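Local coordinates for ankyrin repeat and SOCS box protein 11 (Homo sapiens, PDB 4UUC) that recognises substrates such as BIK, DIRAS2 and RPN1 for a cullin-5-RING ubiquitin ligase, its ankyrin repeat domain being the part described here, at residues Thr22-Gly27 with Lys54-Asn59; Ala84-Leu89 with Met118-Ala123; Pro7-Ala12 with Leu32-Arg37; Glu181-Leu186 with Ser211-Ala216; Ala96-Glu99 with Ser104-His107. All coordinates share one frame; numbering follows the deposited sequence.

Contact 1: Thr22-Gly27 with Lys54-Asn59; sequences TLIAQG and KALLEN
The carbonyl oxygen of A55, which the CD1 methyl of I24 approaches from the facing helix, is gripped twice by N59. The side-chain amide gives the stronger bond, N59 ND2 lying 2.8 Å from A55 O with a nearly linear N-H...O angle of 174°, while the backbone N of N59 adds a weak one. The acceptor sits in the plane of the N59 amide, so the first of these bonds fixes the amide's rotation and ties it back over the C-terminal turn of helix 50-58. There it faces I24, whose CG2 comes from the opposite direction and meets N59 OD1 at 3.5 Å. Helix 17-26 of ankyrin repeat 1 and helix 50-58 of repeat 2 are successive second helices of the ankyrin solenoid, packed here through their C-terminal turns. In I24, chi1 of -70° sets CG1 beside the backbone N and CG2 anti to it, and chi2 of 170° extends the branch to CD1. The I24 and L56 side chains cross at about a right angle, with I24 CD1 4.1 Å from L56 CD2. L8 of helix 7-14 touches both I24 and L56 from the first-helix layer. Beyond this patch, helix 17-26 ends in a Schellman motif at G27.

Contact 2: Ala84-Leu89 with Met118-Ala123; sequences ACVNVL and MEILLA
I120 meets V86 and N87 between two neighbouring second helices of the ankyrin stack, helix 83-91 of repeat 3 and helix 115-123 of repeat 4. The apolar packing is on the buried side, where V86 CG1 lies 3.8 Å from I120 CG2. The V86 methyl is anti to its backbone N (chi1 172°); in I120, CG2 takes that position because CG1 sits beside the backbone N at -66°. The two side chains run obliquely past each other. Behind I120, buried L121 packs on I106 and C78 of first-layer helices. The outer side is different in kind. N87, partly exposed, crosses I120 at about a right angle and presents its carboxamide oxygen to hydrocarbon. E119, also partly exposed, is held within its own helix by a salt bridge to R115. The N87 side thus meets I120 by van der Waals contact, without a hydrogen bond between the helices: N87 OD1 lies 3.4 Å from I120 CG2 and equally close to I120 CD1, straddled by the two methyl ends of the isoleucine.

Contact 3: Pro7-Ala12 with Leu32-Arg37; sequences PLHEAA and LVTINR
The imidazole of H9 turns its edge to the loop 32-37: L32 O and the CA of V33 lie there, close to the ring plane, while the CG2 methyl of T34 approaches obliquely. This is the histidine of an S-P-L-H tetrapeptide, the counterpart of the T-P-L-H signature that opens the first helix of an ankyrin repeat, set against the link from repeat 1 to repeat 2. The tightest approach is made by carbon, H9 CE1 standing 3.1 Å from L32 O. H9 NE2 is 3.4 Å from the same oxygen at an angle too poor for a hydrogen bond. Both ring nitrogens are engaged nearby instead, ND1 with the hydroxyl of S6 and NE2 with the carbonyl of V38, so the ring's rotation is set from two ends and it bridges its own helix start to the next repeat. S40 and E43 of helix 40-46 also pack on it. In T34, chi1 of 66° puts OG1 between the backbone N and the carbonyl carbon and turns CG2, anti to the carbonyl carbon, toward the ring. OG1 bonds V38 N and, weakly, N36 N. T34 also starts a type I beta turn, closed by R37 N bonding T34 O at 2.8 Å.

Contact 4: Glu181-Leu186 with Ser211-Ala216; sequences EVIHLL and SSVEQA
I183 and H184 on helix 180-188 reach across to V213 and A216 on helix 212-220. The isoleucine is bent: CG1 is beside the backbone N (chi1 -62°), leaving CG2 anti to it, but chi2 of -67° swings CD1 away from the extended form. The two branches thus part, I183 CG2 to the CB of A216 at 3.8 Å and I183 CD1 to the CG1 of V213 at 4.0 Å. V213 answers with CG1 anti to its backbone N, and the two side chains cross at about a right angle. On the other flank H184 places CG beside its backbone N, which brings the NE2-CE1 end of the imidazole obliquely against A216, with H184 NE2 3.8 Å from A216 CB. Its other nitrogen, ND1, is hydrogen-bonded to R220 one turn further along the facing helix, which holds the ring to that side. S211 caps the start of this helix, its OG accepting from E214 N at 3.0 Å. The axes of the two short helical segments approach to 9.6 Å and run nearly parallel, 19° from alignment. Such side-by-side packing is consistent with a further ankyrin-like unit stacked on repeat 6.

Contact 5: Ala96-Glu99 with Ser104-His107; sequences AQLE and SPIH
P105 forms the first shell of this contact, its ring lying against the chain that leads from repeat 3 into repeat 4. On one side its CG is 4.0 Å from the carbonyl oxygen of A96; on another its CD meets the CD1 methyl of L98 at 4.2 Å. A water completes the shell. It donates to A96 O at 3.0 Å and accepts from I106 N at 2.9 Å, so the loop carbonyl reaches a first-turn N-H of helix 105-111 through one solvent molecule. Next outward comes S104 at the N-cap position. With its OG anti to the backbone N (chi1 175°), the S104 hydroxyl lies 2.6 Å from ND1 of H107, a short bond across the first turn in which either partner could be the donor. S104 to H107 spell S-P-I-H, a variant of the T-P-L-H motif that opens the first helix of an ankyrin repeat. Further out, H107 stacks edge-to-face with H130 and makes a weak bond to the G136 carbonyl, while Q97 OE1 anchors the loop by accepting from N127 N. L74, C78 and L121 pack round the proline. No direct hydrogen bond joins the two segments; what passes between them is van der Waals contact and a single water bridge, and the helix start, where unpaired N-H groups usually cluster, is satisfied at I106 by that water.

Contacts 1 and 2 join successive second-layer helices along the solenoid, and contact 4 probably does the same, whereas contacts 3 and 5 concern the starts of first-layer helices and the loops beside them. Contacts 1 and 3 share the N-terminal end and touch through L23, I24, L56 and L8; contact 4 lies on the opposite side of the chain's centre, about 51 Å from contact 1 between centres. Contact 5 sits closest to the middle and abuts contact 2, where I106 packs on M118, L121 and L122. Chemistry follows place: contact 4 is buried and mostly aliphatic, in contacts 1 and 2 an asparagine lies on the more open side, and contact 3 turns on a histidine, contact 5 on a proline and a bridging water, with H107 behind it.

Contact 1: Thr22-Gly27 with Lys54-Asn59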
# COMPACT_ATOMS: atom_id res chain seq x y z
N THR A 22 30.17 -4.82 9.30
CA THR A 22 31.46 -4.42 9.84
C THR A 22 31.26 -3.33 10.88
O THR A 22 31.84 -3.38 11.97
CB THR A 22 32.41 -3.93 8.72
OG1 THR A 22 32.66 -5.01 7.80
CG2 THR A 22 33.74 -3.47 9.31
N LEU A 23 30.44 -2.34 10.55
CA LEU A 23 30.14 -1.25 11.47
C LEU A 23 29.44 -1.75 12.74
O LEU A 23 29.76 -1.32 13.84
CB LEU A 23 29.27 -0.20 10.78
CG LEU A 23 29.98 0.64 9.71
CD1 LEU A 23 28.97 1.36 8.82
CD2 LEU A 23 30.91 1.64 10.37
N ILE A 24 28.49 -2.67 12.58
CA ILE A 24 27.80 -3.25 13.72
C ILE A 24 28.80 -3.96 14.64
O ILE A 24 28.74 -3.82 15.86
CB ILE A 24 26.69 -4.24 13.27
CG1 ILE A 24 25.54 -3.45 12.63
CG2 ILE A 24 26.18 -5.06 14.45
CD1 ILE A 24 24.50 -4.32 11.94
N ALA A 25 29.72 -4.71 14.03
CA ALA A 25 30.72 -5.46 14.78
C ALA A 25 31.64 -4.54 15.58
O ALA A 25 32.12 -4.92 16.65
CB ALA A 25 31.54 -6.33 13.84
N GLN A 26 31.87 -3.33 15.07
CA GLN A 26 32.71 -2.36 15.77
C GLN A 26 32.01 -1.76 16.98
O GLN A 26 32.65 -1.14 17.84
CB GLN A 26 33.15 -1.24 14.83
CG GLN A 26 34.18 -1.66 13.79
CD GLN A 26 35.46 -2.21 14.41
OE1 GLN A 26 35.56 -3.40 14.70
NE2 GLN A 26 36.44 -1.34 14.61
N GLY A 27 30.69 -1.92 17.04
CA GLY A 27 29.91 -1.52 18.20
C GLY A 27 29.12 -0.23 18.04
O GLY A 27 28.71 0.36 19.04
N LYS A 54 17.66 -7.52 8.29
CA LYS A 54 17.70 -8.63 9.23
C LYS A 54 18.89 -8.52 10.18
O LYS A 54 18.77 -8.81 11.37
CB LYS A 54 17.76 -9.98 8.51
CG LYS A 54 17.63 -11.17 9.45
CD LYS A 54 17.59 -12.49 8.72
CE LYS A 54 17.35 -13.64 9.68
NZ LYS A 54 17.32 -14.96 9.00
N ALA A 55 20.03 -8.09 9.65
CA ALA A 55 21.23 -7.91 10.47
C ALA A 55 20.99 -6.85 11.54
O ALA A 55 21.43 -6.99 12.68
CB ALA A 55 22.42 -7.53 9.60
N LEU A 56 20.27 -5.79 11.18
CA LEU A 56 19.94 -4.74 12.12
C LEU A 56 18.96 -5.27 13.18
O LEU A 56 19.11 -4.99 14.37
CB LEU A 56 19.35 -3.53 11.39
CG LEU A 56 20.34 -2.73 10.54
CD1 LEU A 56 19.61 -1.83 9.55
CD2 LEU A 56 21.25 -1.89 11.43
N LEU A 57 17.96 -6.03 12.73
CA LEU A 57 16.97 -6.61 13.64
C LEU A 57 17.61 -7.60 14.61
O LEU A 57 17.24 -7.65 15.79
CB LEU A 57 15.86 -7.30 12.84
CG LEU A 57 14.90 -6.33 12.15
CD1 LEU A 57 14.08 -7.04 11.09
CD2 LEU A 57 14.00 -5.63 13.17
N GLU A 58 18.56 -8.38 14.11
CA GLU A 58 19.29 -9.35 14.94
C GLU A 58 20.08 -8.66 16.04
O GLU A 58 20.36 -9.26 17.08
CB GLU A 58 20.23 -10.19 14.07
CG GLU A 58 19.53 -11.28 13.27
CD GLU A 58 20.45 -11.98 12.28
OE1 GLU A 58 21.53 -11.44 11.95
OE2 GLU A 58 20.08 -13.08 11.82
N ASN A 59 20.42 -7.40 15.81
CA ASN A 59 21.19 -6.62 16.78
C ASN A 59 20.33 -5.57 17.49
O ASN A 59 20.84 -4.55 17.97
CB ASN A 59 22.38 -5.96 16.08
CG ASN A 59 23.47 -6.96 15.74
OD1 ASN A 59 24.36 -7.22 16.55
ND2 ASN A 59 23.40 -7.53 14.55

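Contact 2: Ala84-Leu89 with Met118-Ala123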
# COMPACT_ATOMS: atom_id res chain seq x y z
N ALA A 84 10.44 -9.76 0.71
CA ALA A 84 11.37 -10.35 1.66
C ALA A 84 11.50 -9.47 2.90
O ALA A 84 11.51 -9.97 4.02
CB ALA A 84 12.73 -10.56 1.00
N CYS A 85 11.59 -8.16 2.69
CA CYS A 85 11.65 -7.21 3.81
C CYS A 85 10.37 -7.26 4.64
O CYS A 85 10.42 -7.28 5.87
CB CYS A 85 11.88 -5.78 3.31
SG CYS A 85 13.61 -5.36 3.00
N VAL A 86 9.23 -7.26 3.97
CA VAL A 86 7.95 -7.34 4.65
C VAL A 86 7.91 -8.58 5.54
O VAL A 86 7.53 -8.50 6.71
CB VAL A 86 6.77 -7.35 3.65
CG1 VAL A 86 5.45 -7.63 4.36
CG2 VAL A 86 6.70 -6.03 2.89
N ASN A 87 8.33 -9.72 4.99
CA ASN A 87 8.32 -10.96 5.75
C ASN A 87 9.21 -10.91 6.99
O ASN A 87 8.77 -11.29 8.07
CB ASN A 87 8.75 -12.13 4.85
CG ASN A 87 7.64 -12.59 3.92
OD1 ASN A 87 6.46 -12.43 4.21
ND2 ASN A 87 8.03 -13.17 2.79
N VAL A 88 10.46 -10.46 6.84
CA VAL A 88 11.39 -10.47 7.97
C VAL A 88 10.91 -9.51 9.07
O VAL A 88 11.04 -9.82 10.26
CB VAL A 88 12.84 -10.11 7.53
CG1 VAL A 88 12.96 -8.67 7.05
CG2 VAL A 88 13.81 -10.35 8.68
N LEU A 89 10.35 -8.37 8.68
CA LEU A 89 9.79 -7.43 9.66
C LEU A 89 8.65 -8.07 10.45
O LEU A 89 8.58 -7.94 11.67
CB LEU A 89 9.29 -6.17 8.96
CG LEU A 89 10.36 -5.23 8.40
CD1 LEU A 89 9.71 -4.17 7.52
CD2 LEU A 89 11.15 -4.57 9.53
N MET A 118 1.00 -6.71 -0.67
CA MET A 118 -0.41 -6.61 -0.30
C MET A 118 -0.93 -7.95 0.25
O MET A 118 -1.54 -8.00 1.31
CB MET A 118 -1.24 -6.17 -1.50
CG MET A 118 -2.72 -5.94 -1.23
SD MET A 118 -3.70 -5.83 -2.75
CE MET A 118 -3.69 -7.55 -3.28
N GLU A 119 -0.67 -9.03 -0.48
CA GLU A 119 -1.17 -10.34 -0.10
C GLU A 119 -0.59 -10.81 1.22
O GLU A 119 -1.31 -11.40 2.03
CB GLU A 119 -0.87 -11.36 -1.20
CG GLU A 119 -1.67 -11.12 -2.47
CD GLU A 119 -1.51 -12.24 -3.48
OE1 GLU A 119 -1.58 -13.42 -3.08
OE2 GLU A 119 -1.33 -11.94 -4.68
N ILE A 120 0.69 -10.55 1.44
CA ILE A 120 1.32 -10.92 2.71
C ILE A 120 0.64 -10.20 3.87
O ILE A 120 0.38 -10.81 4.91
CB ILE A 120 2.83 -10.59 2.70
CG1 ILE A 120 3.56 -11.47 1.69
CG2 ILE A 120 3.44 -10.79 4.09
CD1 ILE A 120 4.99 -11.06 1.41
N LEU A 121 0.36 -8.91 3.70
CA LEU A 121 -0.29 -8.14 4.75
C LEU A 121 -1.70 -8.66 5.03
O LEU A 121 -2.12 -8.75 6.18
CB LEU A 121 -0.34 -6.65 4.38
CG LEU A 121 1.00 -5.92 4.37
CD1 LEU A 121 0.84 -4.53 3.76
CD2 LEU A 121 1.58 -5.81 5.77
N LEU A 122 -2.43 -9.00 3.97
CA LEU A 122 -3.76 -9.57 4.13
C LEU A 122 -3.68 -10.93 4.83
O LEU A 122 -4.53 -11.26 5.66
CB LEU A 122 -4.45 -9.69 2.78
CG LEU A 122 -4.80 -8.36 2.10
CD1 LEU A 122 -5.36 -8.60 0.71
CD2 LEU A 122 -5.77 -7.53 2.95
N ALA A 123 -2.65 -11.70 4.51
CA ALA A 123 -2.44 -12.99 5.16
C ALA A 123 -2.11 -12.81 6.64
O ALA A 123 -2.30 -13.72 7.44
CB ALA A 123 -1.33 -13.76 4.46

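Contact 3: Pro7-Ala12 with Leu32-Arg37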
# COMPACT_ATOMS: atom_id res chain seq x y z
N PRO A 7 27.33 6.67 9.37
CA PRO A 7 27.79 5.68 8.39
C PRO A 7 26.88 4.45 8.30
O PRO A 7 26.68 3.93 7.20
CB PRO A 7 29.18 5.31 8.91
CG PRO A 7 29.66 6.56 9.59
CD PRO A 7 28.43 7.15 10.23
N LEU A 8 26.34 4.00 9.43
CA LEU A 8 25.42 2.86 9.41
C LEU A 8 24.17 3.16 8.58
O LEU A 8 23.71 2.31 7.83
CB LEU A 8 25.03 2.47 10.84
CG LEU A 8 24.23 1.17 10.97
CD1 LEU A 8 25.06 -0.03 10.55
CD2 LEU A 8 23.71 0.99 12.39
N HIS A 9 23.62 4.37 8.73
CA HIS A 9 22.47 4.79 7.94
C HIS A 9 22.77 4.67 6.45
O HIS A 9 21.94 4.20 5.67
CB HIS A 9 22.07 6.24 8.25
CG HIS A 9 21.28 6.42 9.51
ND1 HIS A 9 21.87 6.48 10.76
CD2 HIS A 9 19.96 6.59 9.71
CE1 HIS A 9 20.94 6.66 11.67
NE2 HIS A 9 19.77 6.73 11.07
N GLU A 10 23.96 5.12 6.07
CA GLU A 10 24.36 5.15 4.67
C GLU A 10 24.60 3.74 4.14
O GLU A 10 24.19 3.42 3.02
CB GLU A 10 25.63 5.99 4.50
CG GLU A 10 26.20 6.02 3.09
CD GLU A 10 25.26 6.66 2.07
OE1 GLU A 10 24.29 7.34 2.47
OE2 GLU A 10 25.49 6.47 0.85
N ALA A 11 25.25 2.89 4.92
CA ALA A 11 25.46 1.50 4.51
C ALA A 11 24.10 0.82 4.32
O ALA A 11 23.89 0.10 3.35
CB ALA A 11 26.29 0.75 5.54
N ALA A 12 23.19 1.08 5.24
CA ALA A 12 21.85 0.50 5.17
C ALA A 12 21.08 1.00 3.95
O ALA A 12 20.40 0.22 3.28
CB ALA A 12 21.07 0.81 6.44
N LEU A 32 20.51 4.48 16.68
CA LEU A 32 20.67 5.92 16.49
C LEU A 32 19.70 6.42 15.42
O LEU A 32 19.58 5.81 14.35
CB LEU A 32 22.11 6.25 16.08
CG LEU A 32 22.40 7.70 15.67
CD1 LEU A 32 22.21 8.64 16.84
CD2 LEU A 32 23.81 7.83 15.11
N VAL A 33 19.01 7.51 15.72
CA VAL A 33 18.08 8.09 14.77
C VAL A 33 18.48 9.52 14.41
O VAL A 33 19.23 10.17 15.14
CB VAL A 33 16.62 8.09 15.30
CG1 VAL A 33 16.16 6.67 15.58
CG2 VAL A 33 16.49 8.95 16.56
N THR A 34 17.98 9.98 13.26
CA THR A 34 18.21 11.35 12.82
C THR A 34 17.23 12.28 13.52
O THR A 34 16.45 11.84 14.37
CB THR A 34 18.03 11.48 11.30
OG1 THR A 34 16.66 11.24 10.96
CG2 THR A 34 18.92 10.48 10.56
N ILE A 35 17.27 13.56 13.17
CA ILE A 35 16.36 14.53 13.77
C ILE A 35 14.92 14.22 13.36
O ILE A 35 13.98 14.55 14.08
CB ILE A 35 16.72 15.98 13.38
CG1 ILE A 35 16.79 16.13 11.86
CG2 ILE A 35 18.05 16.36 14.01
CD1 ILE A 35 16.96 17.57 11.39
N ASN A 36 14.76 13.58 12.21
CA ASN A 36 13.43 13.13 11.77
C ASN A 36 13.11 11.74 12.31
O ASN A 36 12.15 11.10 11.87
CB ASN A 36 13.35 13.13 10.24
CG ASN A 36 13.30 14.53 9.65
OD1 ASN A 36 12.86 15.48 10.30
ND2 ASN A 36 13.77 14.66 8.42
N ARG A 37 13.91 11.29 13.27
CA ARG A 37 13.72 10.00 13.94
C ARG A 37 13.77 8.83 12.95
O ARG A 37 13.05 7.84 13.11
CB ARG A 37 12.40 9.99 14.71
CG ARG A 37 12.34 11.02 15.82
CD ARG A 37 11.22 10.74 16.81
NE ARG A 37 11.20 11.73 17.88
CZ ARG A 37 12.04 11.75 18.91
NH1 ARG A 37 13.00 10.83 19.01
NH2 ARG A 37 11.94 12.69 19.84

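Contact 4: Glu181-Leu186 with Ser211-Ala216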
# COMPACT_ATOMS: atom_id res chain seq x y z
N GLU A 181 -10.35 -2.73 -18.07
CA GLU A 181 -10.37 -4.01 -17.37
C GLU A 181 -10.89 -3.86 -15.94
O GLU A 181 -11.66 -4.69 -15.46
CB GLU A 181 -8.98 -4.65 -17.38
CG GLU A 181 -8.63 -5.26 -18.74
CD GLU A 181 -7.32 -6.04 -18.76
OE1 GLU A 181 -6.33 -5.60 -18.13
OE2 GLU A 181 -7.29 -7.11 -19.41
N VAL A 182 -10.50 -2.77 -15.27
CA VAL A 182 -10.96 -2.50 -13.91
C VAL A 182 -12.47 -2.27 -13.86
O VAL A 182 -13.15 -2.75 -12.95
CB VAL A 182 -10.21 -1.29 -13.32
CG1 VAL A 182 -10.85 -0.83 -12.01
CG2 VAL A 182 -8.75 -1.64 -13.10
N ILE A 183 -13.01 -1.54 -14.84
CA ILE A 183 -14.44 -1.29 -14.92
C ILE A 183 -15.22 -2.61 -14.98
O ILE A 183 -16.18 -2.82 -14.24
CB ILE A 183 -14.81 -0.42 -16.15
CG1 ILE A 183 -14.14 0.95 -16.06
CG2 ILE A 183 -16.32 -0.26 -16.28
CD1 ILE A 183 -14.65 1.85 -14.93
N HIS A 184 -14.80 -3.52 -15.87
CA HIS A 184 -15.53 -4.78 -16.03
C HIS A 184 -15.36 -5.69 -14.82
O HIS A 184 -16.30 -6.40 -14.43
CB HIS A 184 -15.09 -5.49 -17.31
CG HIS A 184 -15.55 -4.81 -18.56
ND1 HIS A 184 -16.87 -4.48 -18.79
CD2 HIS A 184 -14.86 -4.39 -19.65
CE1 HIS A 184 -16.97 -3.89 -19.96
NE2 HIS A 184 -15.77 -3.82 -20.51
N LEU A 185 -14.18 -5.68 -14.21
CA LEU A 185 -13.94 -6.47 -13.00
C LEU A 185 -14.85 -6.02 -11.86
O LEU A 185 -15.46 -6.86 -11.20
CB LEU A 185 -12.48 -6.36 -12.56
CG LEU A 185 -11.47 -7.29 -13.25
CD1 LEU A 185 -10.05 -6.85 -12.95
CD2 LEU A 185 -11.68 -8.73 -12.82
N LEU A 186 -14.92 -4.72 -11.61
CA LEU A 186 -15.81 -4.19 -10.58
C LEU A 186 -17.27 -4.54 -10.87
O LEU A 186 -18.00 -4.98 -9.98
CB LEU A 186 -15.67 -2.66 -10.47
CG LEU A 186 -14.38 -2.12 -9.86
CD1 LEU A 186 -14.39 -0.60 -9.92
CD2 LEU A 186 -14.21 -2.59 -8.42
N SER A 211 -14.69 8.16 -24.39
CA SER A 211 -13.55 7.36 -23.96
C SER A 211 -13.94 5.88 -23.89
O SER A 211 -15.12 5.54 -23.86
CB SER A 211 -13.04 7.83 -22.60
OG SER A 211 -13.94 7.48 -21.56
N SER A 212 -12.93 5.02 -23.85
CA SER A 212 -13.15 3.58 -23.74
C SER A 212 -13.76 3.23 -22.39
O SER A 212 -14.58 2.32 -22.29
CB SER A 212 -11.85 2.82 -23.93
OG SER A 212 -11.34 3.02 -25.24
N VAL A 213 -13.36 3.96 -21.34
CA VAL A 213 -13.94 3.75 -20.02
C VAL A 213 -15.43 4.11 -20.03
O VAL A 213 -16.25 3.36 -19.50
CB VAL A 213 -13.19 4.57 -18.95
CG1 VAL A 213 -14.00 4.67 -17.66
CG2 VAL A 213 -11.83 3.94 -18.68
N GLU A 214 -15.78 5.23 -20.65
CA GLU A 214 -17.18 5.61 -20.78
C GLU A 214 -17.95 4.54 -21.55
O GLU A 214 -19.08 4.21 -21.18
CB GLU A 214 -17.33 6.96 -21.50
CG GLU A 214 -18.78 7.41 -21.57
CD GLU A 214 -18.99 8.64 -22.42
OE1 GLU A 214 -18.77 8.55 -23.65
OE2 GLU A 214 -19.37 9.69 -21.87
N GLN A 215 -17.35 4.03 -22.62
CA GLN A 215 -17.99 2.99 -23.43
C GLN A 215 -18.29 1.77 -22.57
O GLN A 215 -19.37 1.19 -22.66
CB GLN A 215 -17.10 2.60 -24.61
CG GLN A 215 -17.75 1.60 -25.56
CD GLN A 215 -16.74 0.92 -26.49
OE1 GLN A 215 -15.55 1.24 -26.47
NE2 GLN A 215 -17.22 -0.02 -27.29
N ALA A 216 -17.32 1.38 -21.74
CA ALA A 216 -17.47 0.21 -20.88
C ALA A 216 -18.65 0.39 -19.93
O ALA A 216 -19.47 -0.51 -19.76
CB ALA A 216 -16.19 -0.04 -20.10

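Contact 5: Ala96-Glu99 with Ser104-His107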
# COMPACT_ATOMS: atom_id res chain seq x y z
N ALA A 96 1.14 -5.14 11.57
CA ALA A 96 0.74 -5.08 10.17
C ALA A 96 -0.24 -3.95 9.86
O ALA A 96 -0.13 -3.30 8.82
CB ALA A 96 0.13 -6.41 9.75
N GLN A 97 -1.20 -3.72 10.76
CA GLN A 97 -2.15 -2.62 10.63
C GLN A 97 -1.96 -1.66 11.80
O GLN A 97 -1.96 -2.08 12.96
CB GLN A 97 -3.59 -3.13 10.57
CG GLN A 97 -4.63 -2.03 10.33
CD GLN A 97 -6.04 -2.56 10.18
OE1 GLN A 97 -6.25 -3.71 9.77
NE2 GLN A 97 -7.03 -1.73 10.51
N LEU A 98 -1.78 -0.38 11.49
CA LEU A 98 -1.37 0.61 12.48
C LEU A 98 -2.49 1.58 12.85
O LEU A 98 -3.49 1.69 12.15
CB LEU A 98 -0.17 1.39 11.94
CG LEU A 98 1.05 0.56 11.53
CD1 LEU A 98 2.11 1.44 10.89
CD2 LEU A 98 1.63 -0.19 12.72
N GLU A 99 -2.29 2.30 13.96
CA GLU A 99 -3.23 3.31 14.40
C GLU A 99 -3.34 4.45 13.38
O GLU A 99 -2.47 4.61 12.52
CB GLU A 99 -2.83 3.87 15.77
CG GLU A 99 -1.42 4.45 15.83
N SER A 104 -0.18 4.00 6.49
CA SER A 104 -0.68 2.64 6.28
C SER A 104 0.17 1.87 5.26
O SER A 104 0.27 2.30 4.12
CB SER A 104 -2.13 2.68 5.80
OG SER A 104 -2.59 1.37 5.49
N PRO A 105 0.76 0.74 5.67
CA PRO A 105 1.57 -0.03 4.73
C PRO A 105 0.80 -0.59 3.54
O PRO A 105 1.29 -0.48 2.41
CB PRO A 105 2.12 -1.17 5.59
CG PRO A 105 2.13 -0.62 6.98
CD PRO A 105 0.90 0.24 7.05
N ILE A 106 -0.37 -1.18 3.76
CA ILE A 106 -1.07 -1.84 2.66
C ILE A 106 -1.52 -0.83 1.59
O ILE A 106 -1.48 -1.14 0.40
CB ILE A 106 -2.29 -2.67 3.15
CG1 ILE A 106 -2.74 -3.63 2.04
CG2 ILE A 106 -3.43 -1.78 3.63
CD1 ILE A 106 -3.86 -4.57 2.45
N HIS A 107 -1.93 0.37 2.00
CA HIS A 107 -2.39 1.36 1.03
C HIS A 107 -1.25 1.86 0.14
O HIS A 107 -1.46 2.11 -1.05
CB HIS A 107 -3.06 2.53 1.75
CG HIS A 107 -4.35 2.16 2.41
ND1 HIS A 107 -4.41 1.49 3.61
CD2 HIS A 107 -5.64 2.35 2.02
CE1 HIS A 107 -5.67 1.28 3.93
NE2 HIS A 107 -6.44 1.79 2.99
O HOH W 1 -1.35 -2.21 6.33